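PDB 3TTG: putative aminomethyltransferase from Leptospirillum rubarum, which probably binds a folate cofactor, like the T-protein of glycine cleavage, and may act in one-carbon transfer. Local coordinates for residues 46-51 / 114-119; 56-61 / 124-129; 78-83 / 89-94; 100-105 / 110-115. One frame throughout, in Å; residues are numbered along the deposited sequence. Where two conformers were deposited one is given.

In the fold
The four contacts belong to one structure in the predicted folate-binding region: a five-stranded antiparallel sheet with helices 55-60 and 109-118 packed on it. Contact 3 alone lies within the sheet, and its backbone hydrogen bonds join the hairpin strands 75-81 and 87-96. Contacts 1 and 4 both use helix 109-118, set against strands 48-51 and 99-103, and are buried and purely apolar. Contact 2, also apolar but only partly buried, lies farthest from the chain centre and sets helix 55-60 beside the segment leading into strand 127-130. Backbone bonds between neighbouring strands tie contact 1 to contacts 2 and 4, and contact 3 to contact 4, whereas contacts 2 and 3 do not touch.

Contact 1: residues 46-51 / 114-119; sequences PSIFVE and NHLKKY
Between residues 46-51 and 114-119 the nearest CA atoms are those of Val50 and Leu116, 9.7 Å apart. That spacing leaves a layer for side chains alone, so the two backbones do not bond to each other; the strand spends its polar groups on neighbouring strands, Ile48 pairing with Leu102 and Phe49 with Thr129. Strand geometry turns Ile48 and Val50 toward the helix and Phe49 to the other face. Leu116 answers them from the helix. Its CD1 lies anti to CA (chi2 -174°), which stretches the side chain out to the sheet and brings this one methyl to both strand residues. Leu116 CD1 stands 4.3 Å from Ile48 CG2 and 4.4 Å from Val50 CG2. These are methyl-to-methyl contacts at loose van der Waals range, and the area they bury is small. Beta-branched Ile48 and Val50 suit an extended strand and offer short, stiff methyls, while the longer leucine can span the gap from a helix. Leu59, Leu102 and Ile128 also touch Leu116, enlarging the apolar cluster. Such an aliphatic layer is characteristic of a helix packed on one face of an antiparallel sheet, here within the predicted folate-binding region.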
loop_
_atom_site.group_PDB
_atom_site.type_symbol
_atom_site.label_atom_id
_atom_site.label_comp_id
_atom_site.label_asym_id
_atom_site.label_seq_id
_atom_site.Cartn_x
_atom_site.Cartn_y
_atom_site.Cartn_z
ATOM N N PRO A 46 4.410 -11.832 -1.860
ATOM C CA PRO A 46 4.301 -13.279 -1.562
ATOM C C PRO A 46 2.872 -13.694 -1.203
ATOM O O PRO A 46 2.050 -12.871 -0.823
ATOM C CB PRO A 46 5.229 -13.477 -0.324
ATOM C CG PRO A 46 6.087 -12.252 -0.296
ATOM C CD PRO A 46 5.243 -11.127 -0.863
ATOM N N SER A 47 2.577 -14.978 -1.359
ATOM C CA SER A 47 1.278 -15.632 -1.103
ATOM C C SER A 47 1.450 -16.581 0.020
ATOM O O SER A 47 1.907 -17.693 -0.217
ATOM C CB SER A 47 0.834 -16.396 -2.367
ATOM O OG SER A 47 0.309 -15.504 -3.312
ATOM N N ILE A 48 1.135 -16.170 1.245
ATOM C CA ILE A 48 1.378 -16.998 2.430
ATOM C C ILE A 48 0.096 -17.498 2.983
ATOM O O ILE A 48 -0.813 -16.708 3.245
ATOM C CB ILE A 48 2.125 -16.192 3.521
ATOM C CG1 ILE A 48 3.385 -15.497 3.008
ATOM C CG2 ILE A 48 2.439 -17.081 4.738
ATOM C CD1 ILE A 48 4.459 -16.488 2.343
ATOM N N PHE A 49 -0.001 -18.799 3.202
ATOM C CA PHE A 49 -1.254 -19.353 3.752
ATOM C C PHE A 49 -1.044 -19.889 5.141
ATOM O O PHE A 49 0.020 -20.442 5.451
ATOM C CB PHE A 49 -1.817 -20.425 2.825
ATOM C CG PHE A 49 -2.342 -19.793 1.541
ATOM C CD1 PHE A 49 -3.664 -19.388 1.438
ATOM C CD2 PHE A 49 -1.468 -19.376 0.551
ATOM C CE1 PHE A 49 -4.132 -18.767 0.276
ATOM C CE2 PHE A 49 -1.938 -18.747 -0.609
ATOM C CZ PHE A 49 -3.254 -18.422 -0.726
ATOM N N VAL A 50 -2.058 -19.708 5.996
ATOM C CA VAL A 50 -2.040 -20.205 7.360
ATOM C C VAL A 50 -3.264 -21.113 7.568
ATOM O O VAL A 50 -4.417 -20.690 7.418
ATOM C CB VAL A 50 -1.970 -19.102 8.421
ATOM C CG1 VAL A 50 -1.766 -19.714 9.816
ATOM C CG2 VAL A 50 -0.856 -18.119 8.092
ATOM N N GLU A 51 -3.004 -22.338 7.972
ATOM C CA GLU A 51 -4.040 -23.317 8.244
ATOM C C GLU A 51 -3.896 -23.877 9.621
ATOM O O GLU A 51 -2.888 -23.629 10.297
ATOM C CB GLU A 51 -3.945 -24.422 7.187
ATOM C CG GLU A 51 -2.826 -25.417 7.387
ATOM C CD GLU A 51 -2.655 -26.413 6.244
ATOM O OE1 GLU A 51 -2.257 -27.566 6.532
ATOM O OE2 GLU A 51 -2.926 -26.053 5.072
ATOM N N ASN A 114 9.394 -15.923 8.858
ATOM C CA ASN A 114 10.165 -15.993 10.103
ATOM C C ASN A 114 9.493 -15.208 11.235
ATOM O O ASN A 114 9.554 -15.610 12.397
ATOM C CB ASN A 114 11.619 -15.483 9.893
ATOM C CG ASN A 114 12.495 -16.434 9.077
ATOM O OD1 ASN A 114 12.213 -17.628 8.947
ATOM N ND2 ASN A 114 13.589 -15.933 8.523
ATOM N N HIS A 115 8.944 -14.077 10.924
ATOM C CA HIS A 115 8.187 -13.265 11.912
ATOM C C HIS A 115 6.969 -14.006 12.417
ATOM O O HIS A 115 6.821 -14.163 13.620
ATOM C CB HIS A 115 7.764 -11.941 11.337
ATOM C CG HIS A 115 7.006 -11.069 12.311
ATOM N ND1 HIS A 115 7.651 -10.394 13.321
ATOM C CD2 HIS A 115 5.673 -10.821 12.406
ATOM C CE1 HIS A 115 6.698 -9.779 14.016
ATOM N NE2 HIS A 115 5.492 -10.017 13.508
ATOM N N LEU A 116 6.197 -14.613 11.538
ATOM C CA LEU A 116 5.073 -15.447 12.022
ATOM C C LEU A 116 5.551 -16.624 12.889
ATOM O O LEU A 116 4.937 -16.926 13.917
ATOM C CB LEU A 116 4.301 -16.011 10.836
ATOM C CG LEU A 116 3.601 -15.011 9.881
ATOM C CD1 LEU A 116 2.775 -15.769 8.847
ATOM C CD2 LEU A 116 2.705 -14.111 10.577
ATOM N N LYS A 117 6.659 -17.309 12.482
ATOM C CA LYS A 117 7.143 -18.489 13.199
ATOM C C LYS A 117 7.693 -18.120 14.545
ATOM O O LYS A 117 7.579 -18.911 15.450
ATOM C CB LYS A 117 8.196 -19.265 12.380
ATOM C CG LYS A 117 7.550 -19.962 11.216
ATOM C CD LYS A 117 8.528 -20.726 10.420
ATOM C CE LYS A 117 7.814 -21.501 9.333
ATOM N NZ LYS A 117 8.760 -22.272 8.465
ATOM N N LYS A 118 8.189 -16.910 14.717
ATOM C CA LYS A 118 8.617 -16.380 16.023
ATOM C C LYS A 118 7.497 -16.508 17.084
ATOM O O LYS A 118 7.782 -16.708 18.265
ATOM C CB LYS A 118 8.972 -14.889 15.843
ATOM C CG LYS A 118 9.605 -14.213 17.010
ATOM C CD LYS A 118 9.894 -12.784 16.672
ATOM C CE LYS A 118 10.277 -12.009 17.903
ATOM N NZ LYS A 118 10.725 -10.638 17.567
ATOM N N TYR A 119 6.220 -16.352 16.647
ATOM C CA TYR A 119 5.051 -16.405 17.526
ATOM C C TYR A 119 4.283 -17.703 17.441
ATOM O O TYR A 119 3.257 -17.852 18.102
ATOM C CB TYR A 119 4.131 -15.198 17.198
ATOM C CG TYR A 119 4.793 -13.920 17.632
ATOM C CD1 TYR A 119 4.610 -13.424 18.920
ATOM C CD2 TYR A 119 5.470 -13.114 16.714
ATOM C CE1 TYR A 119 5.166 -12.221 19.309
ATOM C CE2 TYR A 119 6.050 -11.904 17.108
ATOM C CZ TYR A 119 5.967 -11.509 18.425
ATOM O OH TYR A 119 6.551 -10.339 18.846
#

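Contact 2: residues 56-61 / 124-129; sequences KNFLQG and TKAKIT
The ring of Phe58 meets Thr124 and Ala126 obliquely, with the methyl CB of Ala126 4.0 Å from Phe58 CD2. Thr124 reaches the same residue nearer its root, its CG2 lying 4.3 Å from Phe58 CB. The phenyl gets there because CG is anti to the backbone N (chi1 165°), which swings it off helix 55-60 toward the incoming strand. A small alanine suits this place: since the CA atoms of Phe58 and Ala126 come within 7.4 Å, a bare methyl fits beside the ring; the threonine, partly exposed, turns a methyl to the ring while its OG1 makes a weak bond to Phe121 O. Here the chain enters strand 127-130, an outer strand of the five-stranded antiparallel sheet, and helix 55-60 packs beside that entry. Just before the strand, Lys125 centres an inverse gamma turn, in which Ala126 N bonds weakly to Thr124 O at 3.1 Å, and the turn is tied to Asp54 through Lys125 N. Val50 also touches Phe58, extending its apolar surroundings into the adjacent strand. On the exposed side of strand 127-130, Lys127 curls along its own segment, and its NZ donates to Ile128 O at 2.8 Å from well above the carbonyl plane, a long aliphatic chain letting the ammonium group curl round to the carbonyl of the following residue.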
loop_
_atom_site.group_PDB
_atom_site.type_symbol
_atom_site.label_atom_id
_atom_site.label_comp_id
_atom_site.label_asym_id
_atom_site.label_seq_id
_atom_site.Cartn_x
_atom_site.Cartn_y
_atom_site.Cartn_z
ATOM N N LYS A 56 -6.680 -18.719 13.687
ATOM C CA LYS A 56 -7.332 -17.424 13.921
ATOM C C LYS A 56 -6.771 -16.740 15.153
ATOM O O LYS A 56 -6.391 -15.597 15.100
ATOM C CB LYS A 56 -8.867 -17.632 14.046
ATOM C CG LYS A 56 -9.542 -18.038 12.722
ATOM C CD LYS A 56 -10.348 -16.886 12.055
ATOM C CE LYS A 56 -11.288 -17.364 10.957
ATOM N NZ LYS A 56 -10.771 -17.057 9.585
ATOM N N ASN A 57 -6.765 -17.426 16.262
ATOM C CA ASN A 57 -6.212 -16.904 17.506
ATOM C C ASN A 57 -4.709 -16.566 17.343
ATOM O O ASN A 57 -4.205 -15.580 17.899
ATOM C CB ASN A 57 -6.436 -17.948 18.617
ATOM C CG ASN A 57 -7.886 -18.014 19.090
ATOM O OD1 ASN A 57 -8.745 -17.225 18.676
ATOM N ND2 ASN A 57 -8.205 -18.963 19.974
ATOM N N PHE A 58 -3.999 -17.452 16.651
ATOM C CA PHE A 58 -2.589 -17.285 16.377
ATOM C C PHE A 58 -2.361 -15.919 15.642
ATOM O O PHE A 58 -1.630 -15.073 16.129
ATOM C CB PHE A 58 -2.081 -18.479 15.562
ATOM C CG PHE A 58 -0.748 -18.296 14.902
ATOM C CD1 PHE A 58 0.381 -17.995 15.655
ATOM C CD2 PHE A 58 -0.644 -18.273 13.522
ATOM C CE1 PHE A 58 1.594 -17.694 15.029
ATOM C CE2 PHE A 58 0.584 -18.019 12.895
ATOM C CZ PHE A 58 1.689 -17.718 13.655
ATOM N N LEU A 59 -3.017 -15.706 14.530
ATOM C CA LEU A 59 -2.844 -14.475 13.771
ATOM C C LEU A 59 -3.420 -13.260 14.452
ATOM O O LEU A 59 -2.817 -12.194 14.384
ATOM C CB LEU A 59 -3.411 -14.625 12.360
ATOM C CG LEU A 59 -2.619 -15.588 11.450
ATOM C CD1 LEU A 59 -3.267 -15.659 10.068
ATOM C CD2 LEU A 59 -1.187 -15.146 11.295
ATOM N N GLN A 60 -4.514 -13.413 15.174
ATOM C CA GLN A 60 -5.136 -12.291 15.906
ATOM C C GLN A 60 -4.203 -11.689 16.961
ATOM O O GLN A 60 -4.285 -10.489 17.234
ATOM C CB GLN A 60 -6.415 -12.803 16.600
ATOM C CG GLN A 60 -7.252 -11.771 17.333
ATOM C CD GLN A 60 -8.075 -10.905 16.395
ATOM O OE1 GLN A 60 -7.724 -10.630 15.242
ATOM N NE2 GLN A 60 -9.163 -10.382 16.915
ATOM N N GLY A 61 -3.321 -12.513 17.550
ATOM C CA GLY A 61 -2.390 -12.053 18.565
ATOM C C GLY A 61 -1.159 -11.377 17.980
ATOM O O GLY A 61 -0.392 -10.744 18.708
ATOM N N THR A 124 1.021 -25.036 19.211
ATOM C CA THR A 124 0.014 -24.176 18.597
ATOM C C THR A 124 -0.424 -24.933 17.313
ATOM O O THR A 124 0.423 -25.407 16.571
ATOM C CB THR A 124 0.534 -22.737 18.374
ATOM O OG1 THR A 124 0.643 -22.110 19.641
ATOM C CG2 THR A 124 -0.388 -21.923 17.496
ATOM N N LYS A 125 -1.729 -25.083 17.091
ATOM C CA LYS A 125 -2.271 -25.836 15.961
ATOM C C LYS A 125 -2.432 -24.929 14.750
ATOM O O LYS A 125 -3.531 -24.524 14.399
ATOM C CB LYS A 125 -3.605 -26.500 16.341
ATOM C CG LYS A 125 -3.498 -27.473 17.487
ATOM C CD LYS A 125 -4.837 -28.132 17.783
ATOM C CE LYS A 125 -4.754 -29.074 18.972
ATOM N NZ LYS A 125 -3.864 -30.227 18.696
ATOM N N ALA A 126 -1.308 -24.532 14.165
ATOM C CA ALA A 126 -1.289 -23.697 12.971
ATOM C C ALA A 126 -0.088 -24.116 12.143
ATOM O O ALA A 126 0.906 -24.535 12.704
ATOM C CB ALA A 126 -1.242 -22.209 13.319
ATOM N N LYS A 127 -0.181 -24.010 10.839
ATOM C CA LYS A 127 0.881 -24.363 9.913
ATOM C C LYS A 127 0.958 -23.270 8.847
ATOM O O LYS A 127 -0.070 -22.799 8.403
ATOM C CB LYS A 127 0.587 -25.771 9.278
ATOM C CG LYS A 127 1.274 -26.106 7.931
ATOM C CD LYS A 127 2.788 -26.383 8.053
ATOM C CE LYS A 127 3.430 -27.022 6.817
ATOM N NZ LYS A 127 3.819 -26.054 5.743
ATOM N N ILE A 128 2.163 -22.880 8.452
ATOM C CA ILE A 128 2.377 -21.831 7.462
ATOM C C ILE A 128 2.899 -22.448 6.178
ATOM O O ILE A 128 3.790 -23.284 6.236
ATOM C CB ILE A 128 3.362 -20.755 8.017
ATOM C CG1 ILE A 128 2.788 -20.095 9.284
ATOM C CG2 ILE A 128 3.660 -19.689 6.938
ATOM C CD1 ILE A 128 3.845 -19.674 10.210
ATOM N N THR A 129 2.382 -22.013 5.030
ATOM C CA THR A 129 2.816 -22.496 3.693
ATOM C C THR A 129 3.038 -21.329 2.777
ATOM O O THR A 129 2.190 -20.456 2.691
ATOM C CB THR A 129 1.792 -23.442 3.063
ATOM O OG1 THR A 129 1.520 -24.496 4.003
ATOM C CG2 THR A 129 2.296 -24.046 1.725
#

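Contact 3: residues 78-83 / 89-94; sequences SFFLNP and FDAWCG
Ser78 O is gripped twice by the facing strand: Ala91 N donates to it at 2.8 Å, and Asp90 CA adds a longer C-H contact at 3.3 Å. The amide comes in nearly along the C=O axis, with a C=O...N angle of 162°. Ser78 N returns a bond to Ala91 O at 3.0 Å, so Ser78 and Ala91 form an antiparallel hydrogen-bonded pair. Two residues on, Phe80 and Phe89 form the next such pair. Phe80 N reaches Phe89 O at 2.9 Å, tilted from the carbonyl plane, whereas Phe89 N meets Phe80 O at 3.2 Å in the carbonyl plane, on a lone pair. Between them sits the non-hydrogen-bonded pair Phe79 and Asp90. The side chains of this pair cross obliquely, Phe79 CD1 lying 4.0 Å from Asp90 CB. The carboxylate itself bends away from the hairpin partner, to a salt bridge with Arg45 and a hydrogen bond with Tyr77, which probably balance the charge of this buried group. On the other face, Phe80 lays its CE2 3.7 Å from Ala91 CB; the small alanine leaves room for the ring. Ser78, on that same face, turns OG back onto Phe79 O and also takes a bond from Gln65 N. Strand 75-81 is an outermost strand of the five-stranded sheet and strand 87-96 pairs beyond it with 99-103, while helix 109-118 covers the face of Phe80 and Phe89, setting Phe112 edge-to-face against both rings.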
loop_
_atom_site.group_PDB
_atom_site.type_symbol
_atom_site.label_atom_id
_atom_site.label_comp_id
_atom_site.label_asym_id
_atom_site.label_seq_id
_atom_site.Cartn_x
_atom_site.Cartn_y
_atom_site.Cartn_z
ATOM N N SER A 78 -3.771 -5.004 7.277
ATOM C CA SER A 78 -3.186 -5.082 8.624
ATOM C C SER A 78 -1.740 -4.723 8.624
ATOM O O SER A 78 -1.030 -4.949 7.641
ATOM C CB SER A 78 -3.295 -6.502 9.178
ATOM O OG SER A 78 -2.979 -6.554 10.567
ATOM N N PHE A 79 -1.275 -4.282 9.784
ATOM C CA PHE A 79 0.120 -4.201 10.114
ATOM C C PHE A 79 0.512 -5.378 10.998
ATOM O O PHE A 79 -0.319 -6.012 11.650
ATOM C CB PHE A 79 0.454 -2.888 10.855
ATOM C CG PHE A 79 0.336 -1.692 9.992
ATOM C CD1 PHE A 79 1.266 -1.441 8.994
ATOM C CD2 PHE A 79 -0.747 -0.838 10.112
ATOM C CE1 PHE A 79 1.112 -0.358 8.147
ATOM C CE2 PHE A 79 -0.908 0.227 9.241
ATOM C CZ PHE A 79 0.044 0.494 8.308
ATOM N N PHE A 80 1.805 -5.614 11.034
ATOM C CA PHE A 80 2.491 -6.510 11.966
ATOM C C PHE A 80 3.506 -5.640 12.634
ATOM O O PHE A 80 4.426 -5.103 11.987
ATOM C CB PHE A 80 3.091 -7.729 11.270
ATOM C CG PHE A 80 2.030 -8.626 10.679
ATOM C CD1 PHE A 80 1.613 -9.762 11.349
ATOM C CD2 PHE A 80 1.342 -8.251 9.530
ATOM C CE1 PHE A 80 0.606 -10.548 10.841
ATOM C CE2 PHE A 80 0.327 -9.032 9.033
ATOM C CZ PHE A 80 -0.049 -10.155 9.695
ATOM N N LEU A 81 3.283 -5.392 13.897
ATOM C CA LEU A 81 4.150 -4.472 14.638
ATOM C C LEU A 81 5.101 -5.157 15.546
ATOM O O LEU A 81 4.900 -6.304 15.878
ATOM C CB LEU A 81 3.278 -3.530 15.477
ATOM C CG LEU A 81 2.085 -2.861 14.739
ATOM C CD1 LEU A 81 1.222 -2.074 15.685
ATOM C CD2 LEU A 81 2.530 -1.957 13.640
ATOM N N ASN A 82 6.149 -4.425 15.971
ATOM C CA ASN A 82 7.043 -4.882 17.003
ATOM C C ASN A 82 6.402 -4.488 18.347
ATOM O O ASN A 82 5.429 -3.742 18.338
ATOM C CB ASN A 82 8.452 -4.308 16.776
ATOM C CG ASN A 82 8.646 -2.846 17.045
ATOM O OD1 ASN A 82 7.819 -2.157 17.650
ATOM N ND2 ASN A 82 9.779 -2.371 16.650
ATOM N N PRO A 83 6.969 -4.887 19.494
ATOM C CA PRO A 83 6.367 -4.560 20.805
ATOM C C PRO A 83 6.192 -3.047 21.130
ATOM O O PRO A 83 5.357 -2.671 21.977
ATOM C CB PRO A 83 7.374 -5.190 21.769
ATOM C CG PRO A 83 7.889 -6.366 21.017
ATOM C CD PRO A 83 8.103 -5.830 19.663
ATOM N N PHE A 89 5.821 -5.002 9.055
ATOM C CA PHE A 89 5.219 -5.346 7.751
ATOM C C PHE A 89 3.796 -4.840 7.658
ATOM O O PHE A 89 3.156 -4.589 8.658
ATOM C CB PHE A 89 5.188 -6.907 7.564
ATOM C CG PHE A 89 6.499 -7.615 7.788
ATOM C CD1 PHE A 89 7.472 -7.637 6.789
ATOM C CD2 PHE A 89 6.801 -8.183 9.020
ATOM C CE1 PHE A 89 8.729 -8.162 7.031
ATOM C CE2 PHE A 89 8.064 -8.771 9.249
ATOM C CZ PHE A 89 9.036 -8.701 8.280
ATOM N N ASP A 90 3.275 -4.761 6.439
ATOM C CA ASP A 90 1.865 -4.614 6.196
ATOM C C ASP A 90 1.459 -5.904 5.451
ATOM O O ASP A 90 2.315 -6.642 5.017
ATOM C CB ASP A 90 1.481 -3.320 5.459
ATOM C CG ASP A 90 1.917 -3.235 4.001
ATOM O OD1 ASP A 90 2.577 -4.148 3.538
ATOM O OD2 ASP A 90 1.483 -2.321 3.310
ATOM N N ALA A 91 0.203 -6.242 5.427
ATOM C CA ALA A 91 -0.304 -7.367 4.632
ATOM C C ALA A 91 -1.767 -7.153 4.253
ATOM O O ALA A 91 -2.533 -6.628 5.059
ATOM C CB ALA A 91 -0.168 -8.677 5.414
ATOM N N TRP A 92 -2.172 -7.712 3.129
ATOM C CA TRP A 92 -3.562 -7.889 2.749
ATOM C C TRP A 92 -3.926 -9.245 3.284
ATOM O O TRP A 92 -3.133 -10.201 3.138
ATOM C CB TRP A 92 -3.792 -7.762 1.236
ATOM C CG TRP A 92 -3.480 -6.401 0.732
ATOM C CD1 TRP A 92 -2.363 -6.008 0.064
ATOM C CD2 TRP A 92 -4.207 -5.197 1.044
ATOM N NE1 TRP A 92 -2.354 -4.639 -0.081
ATOM C CE2 TRP A 92 -3.492 -4.121 0.477
ATOM C CE3 TRP A 92 -5.450 -4.944 1.645
ATOM C CZ2 TRP A 92 -3.958 -2.802 0.527
ATOM C CZ3 TRP A 92 -5.882 -3.622 1.757
ATOM C CH2 TRP A 92 -5.158 -2.571 1.156
ATOM N N CYS A 93 -5.099 -9.349 3.910
ATOM C CA CYS A 93 -5.554 -10.555 4.588
ATOM C C CYS A 93 -6.918 -10.985 4.055
ATOM O O CYS A 93 -7.870 -10.203 4.093
ATOM C CB CYS A 93 -5.610 -10.342 6.103
ATOM S SG CYS A 93 -4.182 -9.472 6.810
ATOM N N GLY A 94 -7.009 -12.245 3.649
ATOM C CA GLY A 94 -8.233 -12.856 3.158
ATOM C C GLY A 94 -8.506 -14.196 3.800
ATOM O O GLY A 94 -7.612 -14.805 4.353
#

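Contact 4: residues 100-105 / 110-115; sequences IALFPP and EEFVNH
The connection from strand 99-103 to helix 109-118, in which the strand is followed by two prolines and the chain doubles back as the helix, is bridged here by Pro104 and Leu102 meeting Phe112. Pro104 lies over one face of the phenyl ring: its CB stands 3.6 Å from the ring centroid, 16° off the normal, a CH-pi contact. The approach is close, with Pro104 CB 3.5 Å from Phe112 CG, and Pro104 CG lies 3.6 Å from Phe112 CD2, so the proline covers the part of the ring nearest the helix. Phe112 owes this reach to a CG anti to its own backbone N (chi1 -175°), which sends the ring from the helix to the sheet. In the five-stranded antiparallel sheet, strand 99-103 lies between 87-96 and 48-51, and the helix covers the face to which Leu102 points. Leu102 comes at the edge of the ring, in its plane, placing CD1 3.9 Å from Phe112 CE2; leucine's branched end suits this spot because it can meet a rim with a methyl. Proline fits the neighbouring position for another reason: it has no N-H to leave without a partner where the strand pairing stops, and its compact, rigid ring offers C-H groups to an aromatic face. Ile48 and Pro46 touch Pro104 as well, and Cys93 and Leu59 adjoin Leu102.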
loop_
_atom_site.group_PDB
_atom_site.type_symbol
_atom_site.label_atom_id
_atom_site.label_comp_id
_atom_site.label_asym_id
_atom_site.label_seq_id
_atom_site.Cartn_x
_atom_site.Cartn_y
_atom_site.Cartn_z
ATOM N N ILE A 100 -6.239 -18.887 6.097
ATOM C CA ILE A 100 -6.086 -17.426 6.103
ATOM C C ILE A 100 -5.001 -17.139 5.071
ATOM O O ILE A 100 -3.963 -17.797 5.105
ATOM C CB ILE A 100 -5.783 -16.827 7.512
ATOM C CG1 ILE A 100 -6.981 -17.084 8.472
ATOM C CG2 ILE A 100 -5.559 -15.311 7.402
ATOM C CD1 ILE A 100 -6.678 -16.920 10.042
ATOM N N ALA A 101 -5.273 -16.280 4.072
ATOM C CA ALA A 101 -4.276 -15.885 3.048
ATOM C C ALA A 101 -3.667 -14.550 3.424
ATOM O O ALA A 101 -4.405 -13.647 3.741
ATOM C CB ALA A 101 -4.940 -15.785 1.685
ATOM N N LEU A 102 -2.349 -14.432 3.429
ATOM C CA LEU A 102 -1.643 -13.230 3.784
ATOM C C LEU A 102 -0.756 -12.862 2.663
ATOM O O LEU A 102 0.024 -13.700 2.163
ATOM C CB LEU A 102 -0.788 -13.403 5.092
ATOM C CG LEU A 102 -1.539 -13.829 6.333
ATOM C CD1 LEU A 102 -0.574 -14.221 7.458
ATOM C CD2 LEU A 102 -2.496 -12.735 6.798
ATOM N N PHE A 103 -0.793 -11.588 2.316
ATOM C CA PHE A 103 0.053 -11.041 1.224
ATOM C C PHE A 103 0.929 -9.921 1.789
ATOM O O PHE A 103 0.536 -8.742 1.786
ATOM C CB PHE A 103 -0.779 -10.569 0.060
ATOM C CG PHE A 103 -1.655 -11.684 -0.455
ATOM C CD1 PHE A 103 -1.281 -12.426 -1.560
ATOM C CD2 PHE A 103 -2.901 -11.926 0.107
ATOM C CE1 PHE A 103 -2.078 -13.471 -2.021
ATOM C CE2 PHE A 103 -3.735 -12.918 -0.399
ATOM C CZ PHE A 103 -3.285 -13.738 -1.418
ATOM N N PRO A 104 2.117 -10.290 2.313
ATOM C CA PRO A 104 3.053 -9.283 2.837
ATOM C C PRO A 104 3.773 -8.542 1.697
ATOM O O PRO A 104 3.459 -8.774 0.541
ATOM C CB PRO A 104 3.996 -10.127 3.667
ATOM C CG PRO A 104 4.133 -11.356 2.849
ATOM C CD PRO A 104 2.722 -11.635 2.402
ATOM N N PRO A 105 4.638 -7.578 1.998
ATOM C CA PRO A 105 5.264 -6.809 0.923
ATOM C C PRO A 105 6.190 -7.619 0.031
ATOM O O PRO A 105 6.841 -8.551 0.490
ATOM C CB PRO A 105 6.092 -5.746 1.685
ATOM C CG PRO A 105 5.482 -5.675 3.064
ATOM C CD PRO A 105 5.021 -7.045 3.344
ATOM N N GLU A 110 10.662 -14.656 3.123
ATOM C CA GLU A 110 11.394 -15.339 4.195
ATOM C C GLU A 110 11.279 -14.588 5.517
ATOM O O GLU A 110 10.936 -15.190 6.541
ATOM C CB GLU A 110 12.859 -15.469 3.762
ATOM C CG GLU A 110 13.843 -16.054 4.741
ATOM C CD GLU A 110 15.239 -15.974 4.147
ATOM O OE1 GLU A 110 15.398 -16.314 2.949
ATOM O OE2 GLU A 110 16.142 -15.457 4.839
ATOM N N GLU A 111 11.562 -13.261 5.511
ATOM C CA GLU A 111 11.508 -12.463 6.737
ATOM C C GLU A 111 10.080 -12.446 7.338
ATOM O O GLU A 111 9.937 -12.491 8.557
ATOM C CB GLU A 111 11.999 -11.042 6.502
ATOM C CG GLU A 111 13.420 -10.978 5.959
ATOM C CD GLU A 111 13.657 -11.027 4.451
ATOM O OE1 GLU A 111 12.779 -11.498 3.686
ATOM O OE2 GLU A 111 14.787 -10.674 4.048
ATOM N N PHE A 112 9.047 -12.352 6.505
ATOM C CA PHE A 112 7.658 -12.381 6.962
ATOM C C PHE A 112 7.302 -13.734 7.564
ATOM O O PHE A 112 6.697 -13.764 8.604
ATOM C CB PHE A 112 6.665 -12.025 5.854
ATOM C CG PHE A 112 5.239 -11.944 6.366
ATOM C CD1 PHE A 112 4.814 -10.864 7.115
ATOM C CD2 PHE A 112 4.308 -12.939 6.050
ATOM C CE1 PHE A 112 3.494 -10.780 7.571
ATOM C CE2 PHE A 112 2.997 -12.862 6.507
ATOM C CZ PHE A 112 2.578 -11.763 7.231
ATOM N N VAL A 113 7.662 -14.838 6.924
ATOM C CA VAL A 113 7.389 -16.179 7.438
ATOM C C VAL A 113 8.135 -16.385 8.768
ATOM O O VAL A 113 7.534 -16.891 9.724
ATOM C CB VAL A 113 7.709 -17.231 6.367
ATOM C CG1 VAL A 113 7.776 -18.643 6.954
ATOM C CG2 VAL A 113 6.636 -17.183 5.277
ATOM N N ASN A 114 9.394 -15.923 8.858
ATOM C CA ASN A 114 10.165 -15.993 10.103
ATOM C C ASN A 114 9.493 -15.208 11.235
ATOM O O ASN A 114 9.554 -15.610 12.397
ATOM C CB ASN A 114 11.619 -15.483 9.893
ATOM C CG ASN A 114 12.495 -16.434 9.077
ATOM O OD1 ASN A 114 12.213 -17.628 8.947
ATOM N ND2 ASN A 114 13.589 -15.933 8.523
ATOM N N HIS A 115 8.944 -14.077 10.924
ATOM C CA HIS A 115 8.187 -13.265 11.912
ATOM C C HIS A 115 6.969 -14.006 12.417
ATOM O O HIS A 115 6.821 -14.163 13.620
ATOM C CB HIS A 115 7.764 -11.941 11.337
ATOM C CG HIS A 115 7.006 -11.069 12.311
ATOM N ND1 HIS A 115 7.651 -10.394 13.321
ATOM C CD2 HIS A 115 5.673 -10.821 12.406
ATOM C CE1 HIS A 115 6.698 -9.779 14.016
ATOM N NE2 HIS A 115 5.492 -10.017 13.508
#